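Local structure of fat acid-binding protein (Eubacterium ventriosum, 3NYI) at residues D10-L15 with V129-L134; P68-Y73 with I104-L109; D156-S161 with G288-Y293. The protein probably binds fatty acids, as a member of the DegV family that carries a bound stearic acid molecule. One frame throughout, in Å; residues are numbered along the deposited sequence.

Interaction 1 (D10-L15 with V129-L134)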
loop_
_atom_site.group_PDB
_atom_site.type_symbol
_atom_site.label_atom_id
_atom_site.label_comp_id
_atom_site.label_asym_id
_atom_site.label_seq_id
_atom_site.Cartn_x
_atom_site.Cartn_y
_atom_site.Cartn_z
ATOM N N ASP A 10 -3.396 6.517 5.921
ATOM C CA ASP A 10 -2.993 7.478 4.908
ATOM C C ASP A 10 -3.380 6.904 3.555
ATOM O O ASP A 10 -3.694 5.710 3.436
ATOM C CB ASP A 10 -1.500 7.860 5.009
ATOM C CG ASP A 10 -0.552 6.690 4.723
ATOM O OD1 ASP A 10 -0.959 5.760 4.009
ATOM O OD2 ASP A 10 0.613 6.725 5.198
ATOM N N SER A 11 -3.383 7.746 2.534
ATOM C CA SER A 11 -3.948 7.339 1.247
ATOM C C SER A 11 -3.099 6.333 0.472
ATOM O O SER A 11 -3.483 5.914 -0.621
ATOM C CB SER A 11 -4.253 8.560 0.367
ATOM O OG SER A 11 -3.080 9.324 0.164
ATOM N N ALA A 12 -1.960 5.931 1.028
ATOM C CA ALA A 12 -1.106 4.966 0.334
ATOM C C ALA A 12 -1.736 3.579 0.284
ATOM O O ALA A 12 -1.301 2.744 -0.506
ATOM C CB ALA A 12 0.300 4.883 0.982
ATOM N N CYS A 13 -2.749 3.331 1.116
ATOM C CA CYS A 13 -3.353 1.982 1.204
ATOM C C CYS A 13 -4.197 1.625 -0.032
ATOM O O CYS A 13 -4.425 0.450 -0.326
ATOM C CB CYS A 13 -4.202 1.855 2.479
ATOM S SG CYS A 13 -5.769 2.818 2.431
ATOM N N ASP A 14 -4.666 2.641 -0.748
ATOM C CA ASP A 14 -5.386 2.424 -2.016
ATOM C C ASP A 14 -6.702 1.624 -1.884
ATOM O O ASP A 14 -7.180 1.043 -2.859
ATOM C CB ASP A 14 -4.470 1.735 -3.044
ATOM C CG ASP A 14 -3.288 2.593 -3.446
ATOM O OD1 ASP A 14 -3.400 3.836 -3.343
ATOM O OD2 ASP A 14 -2.253 2.032 -3.887
ATOM N N LEU A 15 -7.280 1.591 -0.691
ATOM C CA LEU A 15 -8.554 0.909 -0.490
ATOM C C LEU A 15 -9.652 1.555 -1.323
ATOM O O LEU A 15 -9.702 2.773 -1.445
ATOM C CB LEU A 15 -8.931 0.907 0.994
ATOM C CG LEU A 15 -8.192 -0.131 1.839
ATOM C CD1 LEU A 15 -8.260 0.243 3.321
ATOM C CD2 LEU A 15 -8.754 -1.538 1.590
ATOM N N VAL A 129 -1.309 -2.516 -1.854
ATOM C CA VAL A 129 -2.065 -3.761 -1.617
ATOM C C VAL A 129 -1.843 -4.396 -0.216
ATOM O O VAL A 129 -2.800 -4.862 0.398
ATOM C CB VAL A 129 -1.883 -4.806 -2.770
ATOM C CG1 VAL A 129 -0.439 -5.323 -2.824
ATOM C CG2 VAL A 129 -2.900 -5.986 -2.646
ATOM N N THR A 130 -0.604 -4.423 0.284
ATOM C CA THR A 130 -0.369 -5.073 1.573
ATOM C C THR A 130 -0.773 -4.173 2.726
ATOM O O THR A 130 -1.069 -4.647 3.790
ATOM C CB THR A 130 1.087 -5.561 1.791
ATOM O OG1 THR A 130 2.005 -4.592 1.280
ATOM C CG2 THR A 130 1.341 -6.944 1.104
ATOM N N GLN A 131 -0.754 -2.856 2.523
ATOM C CA GLN A 131 -1.294 -1.984 3.527
ATOM C C GLN A 131 -2.802 -2.193 3.579
ATOM O O GLN A 131 -3.376 -2.253 4.661
ATOM C CB GLN A 131 -0.963 -0.510 3.219
ATOM C CG GLN A 131 -1.250 0.435 4.382
ATOM C CD GLN A 131 -0.748 1.837 4.052
ATOM O OE1 GLN A 131 0.131 1.998 3.201
ATOM N NE2 GLN A 131 -1.308 2.851 4.707
ATOM N N ALA A 132 -3.446 -2.312 2.416
ATOM C CA ALA A 132 -4.883 -2.626 2.380
ATOM C C ALA A 132 -5.199 -3.996 3.035
ATOM O O ALA A 132 -6.157 -4.127 3.818
ATOM C CB ALA A 132 -5.391 -2.589 0.943
ATOM N N LEU A 133 -4.384 -5.001 2.728
ATOM C CA LEU A 133 -4.562 -6.338 3.343
ATOM C C LEU A 133 -4.426 -6.303 4.863
ATOM O O LEU A 133 -5.185 -6.966 5.575
ATOM C CB LEU A 133 -3.554 -7.338 2.762
ATOM C CG LEU A 133 -3.883 -7.779 1.334
ATOM C CD1 LEU A 133 -2.710 -8.525 0.707
ATOM C CD2 LEU A 133 -5.164 -8.648 1.331
ATOM N N LEU A 134 -3.454 -5.537 5.367
ATOM C CA LEU A 134 -3.270 -5.447 6.810
ATOM C C LEU A 134 -4.450 -4.742 7.471
ATOM O O LEU A 134 -4.967 -5.200 8.483
ATOM C CB LEU A 134 -1.964 -4.727 7.167
ATOM C CG LEU A 134 -1.686 -4.638 8.672
ATOM C CD1 LEU A 134 -1.336 -6.027 9.242
ATOM C CD2 LEU A 134 -0.558 -3.641 8.964
#
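Asp-10 OD1 is gripped by two donors that come at it from opposite faces of the carboxylate plane. One is Gln-131 NE2, 3.0 Å from Asp-10 OD1 along a nearly straight bond (165° at the hydrogen); the other is the backbone N of Ala-12, 3.1 Å from the same oxygen. The second bond closes a tight turn over residues 10-12 at the end of strand 6-10, while the first ties that turn to helix 128-143. Asp-10 OD2 is held separately, by Ser-99 OG and Ile-92 N, so the carboxylate has partners at both oxygens.

Gln-131 reaches across with its chain extended, CG anti to the backbone N (chi1 -168°), and its amide plane is turned 67° from the carboxylate. On the way its CG lies 3.8 Å from Cys-13 CB. The other amide atom, OE1, rests against a methyl, 3.6 Å from Ala-12 CB, and this buried oxygen finds no hydrogen-bond partner. An alanine in place of Gln-131 would probably leave Asp-10 OD1 with the Ala-12 N bond alone, the face that Gln-131 NE2 meets losing its donor, and open a gap beside Cys-13 CB.

One residue along the helix, Ala-132 meets the far end of the loop. Its CB touches the Cys-13 carbonyl, 3.4 Å from O, and also packs on Leu-15, 3.6 Å from CD2. The small side chain lets the backbones close to 5.0 Å between Cys-13 CA and Ala-132 CA. Val-129, at the start of the segment, touches the bound stearic acid, so this buried contact lies close to the lipid. In motif terms, 10-15 begins with an Asx turn, leading from a parallel strand of the DegV fold into a short 3-10 turn braced by a helix.

Interaction 2 (P68-Y73 with I104-L109)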
loop_
_atom_site.group_PDB
_atom_site.type_symbol
_atom_site.label_atom_id
_atom_site.label_comp_id
_atom_site.label_asym_id
_atom_site.label_seq_id
_atom_site.Cartn_x
_atom_site.Cartn_y
_atom_site.Cartn_z
ATOM N N PRO A 68 1.570 13.512 4.475
ATOM C CA PRO A 68 0.487 14.380 4.975
ATOM C C PRO A 68 1.026 15.284 6.063
ATOM O O PRO A 68 1.969 14.891 6.762
ATOM C CB PRO A 68 -0.517 13.396 5.602
ATOM C CG PRO A 68 -0.088 11.999 5.102
ATOM C CD PRO A 68 1.413 12.112 4.921
ATOM N N SER A 69 0.451 16.474 6.210
ATOM C CA SER A 69 0.918 17.403 7.222
ATOM C C SER A 69 0.495 16.873 8.582
ATOM O O SER A 69 -0.530 16.213 8.694
ATOM C CB SER A 69 0.283 18.790 7.006
ATOM O OG SER A 69 -1.115 18.725 7.243
ATOM N N VAL A 70 1.267 17.193 9.613
ATOM C CA VAL A 70 0.841 16.940 10.989
ATOM C C VAL A 70 -0.595 17.455 11.266
ATOM O O VAL A 70 -1.390 16.780 11.923
ATOM C CB VAL A 70 1.810 17.602 11.985
ATOM C CG1 VAL A 70 1.266 17.518 13.408
ATOM C CG2 VAL A 70 3.196 16.988 11.883
ATOM N N GLU A 71 -0.926 18.648 10.779
ATOM C CA GLU A 71 -2.257 19.218 11.033
ATOM C C GLU A 71 -3.393 18.400 10.421
ATOM O O GLU A 71 -4.482 18.312 11.001
ATOM C CB GLU A 71 -2.350 20.660 10.514
ATOM C CG GLU A 71 -1.338 21.612 11.110
ATOM C CD GLU A 71 -0.976 22.737 10.152
ATOM O OE1 GLU A 71 -1.011 23.918 10.566
ATOM O OE2 GLU A 71 -0.664 22.437 8.977
ATOM N N SER A 72 -3.147 17.808 9.251
ATOM C CA SER A 72 -4.140 16.954 8.582
ATOM C C SER A 72 -4.528 15.731 9.413
ATOM O O SER A 72 -5.709 15.409 9.566
ATOM C CB SER A 72 -3.623 16.484 7.223
ATOM O OG SER A 72 -3.587 17.563 6.312
ATOM N N TYR A 73 -3.526 15.035 9.925
ATOM C CA TYR A 73 -3.773 13.950 10.868
ATOM C C TYR A 73 -4.466 14.479 12.125
ATOM O O TYR A 73 -5.442 13.906 12.589
ATOM C CB TYR A 73 -2.460 13.306 11.276
ATOM C CG TYR A 73 -1.922 12.263 10.312
ATOM C CD1 TYR A 73 -0.727 12.464 9.630
ATOM C CD2 TYR A 73 -2.595 11.063 10.115
ATOM C CE1 TYR A 73 -0.216 11.498 8.761
ATOM C CE2 TYR A 73 -2.097 10.095 9.252
ATOM C CZ TYR A 73 -0.908 10.317 8.583
ATOM O OH TYR A 73 -0.426 9.338 7.735
ATOM N N ILE A 104 2.531 10.559 14.400
ATOM C CA ILE A 104 2.999 10.534 15.782
ATOM C C ILE A 104 2.967 11.954 16.357
ATOM O O ILE A 104 2.477 12.187 17.470
ATOM C CB ILE A 104 4.437 9.986 15.894
ATOM C CG1 ILE A 104 4.459 8.482 15.599
ATOM C CG2 ILE A 104 4.969 10.217 17.303
ATOM C CD1 ILE A 104 3.608 7.672 16.541
ATOM N N ASN A 105 3.504 12.903 15.606
ATOM C CA ASN A 105 3.442 14.299 16.055
ATOM C C ASN A 105 2.005 14.783 16.224
ATOM O O ASN A 105 1.710 15.553 17.133
ATOM C CB ASN A 105 4.240 15.227 15.142
ATOM C CG ASN A 105 5.729 15.214 15.466
ATOM O OD1 ASN A 105 6.287 14.173 15.826
ATOM N ND2 ASN A 105 6.374 16.371 15.358
ATOM N N ALA A 106 1.108 14.308 15.367
ATOM C CA ALA A 106 -0.290 14.734 15.436
ATOM C C ALA A 106 -0.989 14.154 16.663
ATOM O O ALA A 106 -1.791 14.834 17.317
ATOM C CB ALA A 106 -1.028 14.349 14.167
ATOM N N LYS A 107 -0.697 12.890 16.976
ATOM C CA LYS A 107 -1.204 12.291 18.206
ATOM C C LYS A 107 -0.800 13.135 19.423
ATOM O O LYS A 107 -1.624 13.426 20.302
ATOM C CB LYS A 107 -0.702 10.843 18.354
ATOM C CG LYS A 107 -0.875 10.285 19.752
ATOM C CD LYS A 107 -0.420 8.845 19.820
ATOM C CE LYS A 107 -0.485 8.304 21.234
ATOM N NZ LYS A 107 -0.190 6.839 21.253
ATOM N N SER A 108 0.466 13.541 19.465
ATOM C CA SER A 108 0.956 14.356 20.577
ATOM C C SER A 108 0.232 15.695 20.660
ATOM O O SER A 108 -0.164 16.126 21.739
ATOM C CB SER A 108 2.465 14.579 20.473
ATOM O OG SER A 108 3.157 13.373 20.725
ATOM N N LEU A 109 0.060 16.348 19.515
ATOM C CA LEU A 109 -0.701 17.594 19.445
ATOM C C LEU A 109 -2.092 17.450 20.073
ATOM O O LEU A 109 -2.517 18.287 20.875
ATOM C CB LEU A 109 -0.863 18.022 17.988
ATOM C CG LEU A 109 -0.364 19.391 17.553
ATOM C CD1 LEU A 109 1.143 19.362 17.398
ATOM C CD2 LEU A 109 -1.030 19.775 16.244
#
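Asn-105 opens the contact from the helix 99-113 side: its CB lies 3.8 Å from Val-70 CG2, the two side chains passing each other at a slant on the more open side of the contact. Next comes Ala-106, which points toward the other helix and makes the closest contacts. Its CB sits 3.3 Å from Val-70 O and 3.4 Å from Tyr-73 CB, wedged against the first turn of helix 70-81. Val-70 answers with CG1, placed anti to its own backbone N (chi1 172°) and set over the Ala-106 main chain, 3.8 Å from Ala-106 N. A turn further on, Leu-109 adds a looser touch, CD2 standing 4.3 Å from Val-70 CG1. No hydrogen bond joins the two segments.

With a methyl at the centre, the backbones come within 5.1 Å between Val-70 CA and Ala-106 CA. The Tyr-73 ring runs on from its CB toward the sheet, touching Cys-89 and Thr-91, and its OH bonds to Ser-99 OG. Ala-74 and Phe-77 carry the Ala-106 packing further along helix 70-81.

This is neighbouring-helix packing of an alpha/beta fold, in which helix 99-113 is the crossover of a beta-alpha-beta unit between parallel strands 87-91 and 119-123.

Interaction 3 (D156-S161 with G288-Y293)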
loop_
_atom_site.group_PDB
_atom_site.type_symbol
_atom_site.label_atom_id
_atom_site.label_comp_id
_atom_site.label_asym_id
_atom_site.label_seq_id
_atom_site.Cartn_x
_atom_site.Cartn_y
_atom_site.Cartn_z
ATOM N N ASP A 156 2.221 -8.147 14.754
ATOM C CA ASP A 156 3.595 -8.392 14.311
ATOM C C ASP A 156 3.683 -9.530 13.300
ATOM O O ASP A 156 4.335 -9.405 12.261
ATOM C CB ASP A 156 4.507 -8.712 15.494
ATOM C CG ASP A 156 4.846 -7.481 16.327
ATOM O OD1 ASP A 156 4.513 -6.350 15.902
ATOM O OD2 ASP A 156 5.454 -7.653 17.406
ATOM N N ALA A 157 3.060 -10.655 13.629
ATOM C CA ALA A 157 3.075 -11.811 12.752
ATOM C C ALA A 157 2.395 -11.504 11.412
ATOM O O ALA A 157 2.875 -11.920 10.350
ATOM C CB ALA A 157 2.418 -13.022 13.438
ATOM N N LEU A 158 1.291 -10.762 11.459
ATOM C CA LEU A 158 0.609 -10.372 10.224
ATOM C C LEU A 158 1.539 -9.550 9.334
ATOM O O LEU A 158 1.683 -9.812 8.130
ATOM C CB LEU A 158 -0.652 -9.562 10.535
ATOM C CG LEU A 158 -1.845 -10.360 11.049
ATOM C CD1 LEU A 158 -3.006 -9.448 11.451
ATOM C CD2 LEU A 158 -2.270 -11.357 9.992
HETATM N N MSE A 159 2.169 -8.535 9.917
HETATM C CA MSE A 159 3.059 -7.681 9.141
HETATM C C MSE A 159 4.252 -8.441 8.560
HETATM O O MSE A 159 4.638 -8.227 7.406
HETATM C CB MSE A 159 3.540 -6.507 9.992
HETATM C CG MSE A 159 2.421 -5.558 10.387
HETATM SE SE MSE A 159 3.178 -3.973 11.289
HETATM C CE MSE A 159 4.011 -4.841 12.828
ATOM N N ALA A 160 4.831 -9.333 9.360
ATOM C CA ALA A 160 5.963 -10.144 8.899
ATOM C C ALA A 160 5.596 -11.070 7.724
ATOM O O ALA A 160 6.447 -11.404 6.890
ATOM C CB ALA A 160 6.539 -10.955 10.056
ATOM N N SER A 161 4.328 -11.472 7.655
ATOM C CA SER A 161 3.884 -12.436 6.651
ATOM C C SER A 161 3.542 -11.758 5.337
ATOM O O SER A 161 3.489 -12.416 4.296
ATOM C CB SER A 161 2.656 -13.215 7.139
ATOM O OG SER A 161 1.474 -12.426 6.993
ATOM N N GLY A 288 -0.423 -8.974 -3.755
ATOM C CA GLY A 288 -0.042 -8.943 -2.357
ATOM C C GLY A 288 -0.672 -10.113 -1.627
ATOM O O GLY A 288 -1.740 -10.613 -2.014
ATOM N N VAL A 289 -0.004 -10.575 -0.581
ATOM C CA VAL A 289 -0.545 -11.670 0.211
ATOM C C VAL A 289 -0.331 -11.345 1.672
ATOM O O VAL A 289 0.568 -10.575 2.023
ATOM C CB VAL A 289 0.130 -13.033 -0.119
ATOM C CG1 VAL A 289 0.142 -13.252 -1.620
ATOM C CG2 VAL A 289 1.557 -13.085 0.463
ATOM N N ILE A 290 -1.157 -11.924 2.525
ATOM C CA ILE A 290 -0.970 -11.783 3.961
ATOM C C ILE A 290 -1.601 -12.977 4.642
ATOM O O ILE A 290 -2.532 -13.579 4.098
ATOM C CB ILE A 290 -1.606 -10.464 4.498
ATOM C CG1 ILE A 290 -1.036 -10.093 5.875
ATOM C CG2 ILE A 290 -3.121 -10.600 4.563
ATOM C CD1 ILE A 290 -1.386 -8.632 6.343
ATOM N N ARG A 291 -1.105 -13.322 5.829
ATOM C CA ARG A 291 -1.647 -14.463 6.565
ATOM C C ARG A 291 -3.046 -14.128 7.057
ATOM O O ARG A 291 -3.317 -12.988 7.418
ATOM C CB ARG A 291 -0.779 -14.813 7.782
ATOM C CG ARG A 291 0.411 -15.702 7.497
ATOM C CD ARG A 291 -0.034 -17.109 7.173
ATOM N NE ARG A 291 -0.600 -17.782 8.336
ATOM C CZ ARG A 291 0.093 -18.569 9.154
ATOM N NH1 ARG A 291 1.391 -18.774 8.956
ATOM N NH2 ARG A 291 -0.514 -19.141 10.181
ATOM N N LYS A 292 -3.933 -15.120 7.072
ATOM C CA LYS A 292 -5.231 -14.941 7.728
ATOM C C LYS A 292 -5.018 -14.963 9.234
ATOM O O LYS A 292 -4.451 -15.920 9.765
ATOM C CB LYS A 292 -6.210 -16.052 7.345
ATOM C CG LYS A 292 -6.391 -16.268 5.864
ATOM C CD LYS A 292 -6.921 -17.699 5.654
ATOM C CE LYS A 292 -7.459 -17.917 4.260
ATOM N NZ LYS A 292 -8.098 -19.263 4.161
ATOM N N TYR A 293 -5.466 -13.921 9.930
ATOM C CA TYR A 293 -5.231 -13.853 11.376
ATOM C C TYR A 293 -5.683 -15.119 12.122
ATOM O O TYR A 293 -5.066 -15.498 13.111
ATOM C CB TYR A 293 -5.872 -12.609 12.004
ATOM C CG TYR A 293 -7.326 -12.793 12.372
ATOM C CD1 TYR A 293 -7.687 -13.298 13.618
ATOM C CD2 TYR A 293 -8.337 -12.465 11.475
ATOM C CE1 TYR A 293 -9.021 -13.478 13.958
ATOM C CE2 TYR A 293 -9.669 -12.637 11.810
ATOM C CZ TYR A 293 -10.003 -13.147 13.049
ATOM O OH TYR A 293 -11.328 -13.312 13.382
#
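Leu-158 reaches from the last turns of helix 148-161 toward strand 285-291 and the residues after it. Its CB is 4.4 Å from Ile-290 CD1, a loose apolar touch. At the branch the two methyls part: CD1 heads for Tyr-293, 4.3 Å from its CB, while CD2 presses on the Arg-291 carbonyl, 3.2 Å from O. Beyond these, Leu-158 also packs on Leu-134 and Met-141 of helix 128-143, and Tyr-293 N is taken by Gln-137 OE1.

The polar link is made by Ser-161, at the helix end. Its OG stands between the backbone N and the carbonyl carbon (chi1 79°), where it can serve two sides at once. It accepts from the strand, Arg-291 N to Ser-161 OG being 3.0 Å with 158° at the hydrogen, and it donates back into its own helix, Ser-161 OG to Leu-158 O being 2.9 Å. The hydroxyl thus relays between a strand N-H and a carbonyl near the helix end. That same carbonyl is brushed by Ile-290, whose CG1 is 3.5 Å from Leu-158 O.

Arg-291 starts out toward the helix, its CG 3.4 Å from Ser-161 CB, then bends away at chi2 and chi3, and its NE bonds to Thr-295 OG1.

Helix and strand segments run nearly antiparallel, at 151° with their axes 6.8 Å apart. Val-289 pairs by backbone bonds with Arg-163 of the adjacent antiparallel strand 163-167, so Ser-161 OG receives the next N-H on this side of strand 285-291. The contact is typical of a helix packed on a mixed sheet of an alpha/beta fold and leading through a short turn into strand 163-167, the neighbour of 285-291 in that sheet.

How the interactions relate
Interaction 2 is nested in the chain between the two halves of interaction 1, and interaction 3 follows both. Interactions 1 and 2 lie beside the sheet containing strands 6-10 and 87-91; their centres are 19 Å apart, yet they meet where Asp-10 CB lies 3.3 Å from Tyr-73 OH, and Ser-99 bonds to both side chains. Interaction 3 involves strand 285-291 of the second mixed sheet, its centre 13 Å from that of interaction 1. Helix 128-143 spans the two: Gln-131 and Ala-132 meet the 10-15 loop, while Leu-133 packs on Gly-288. Interactions 2 and 3, 27 Å apart between centres, do not touch. Interaction 1 thus ties the loop after strand 6-10 to a helix that also packs on the second sheet, close to the bound stearic acid.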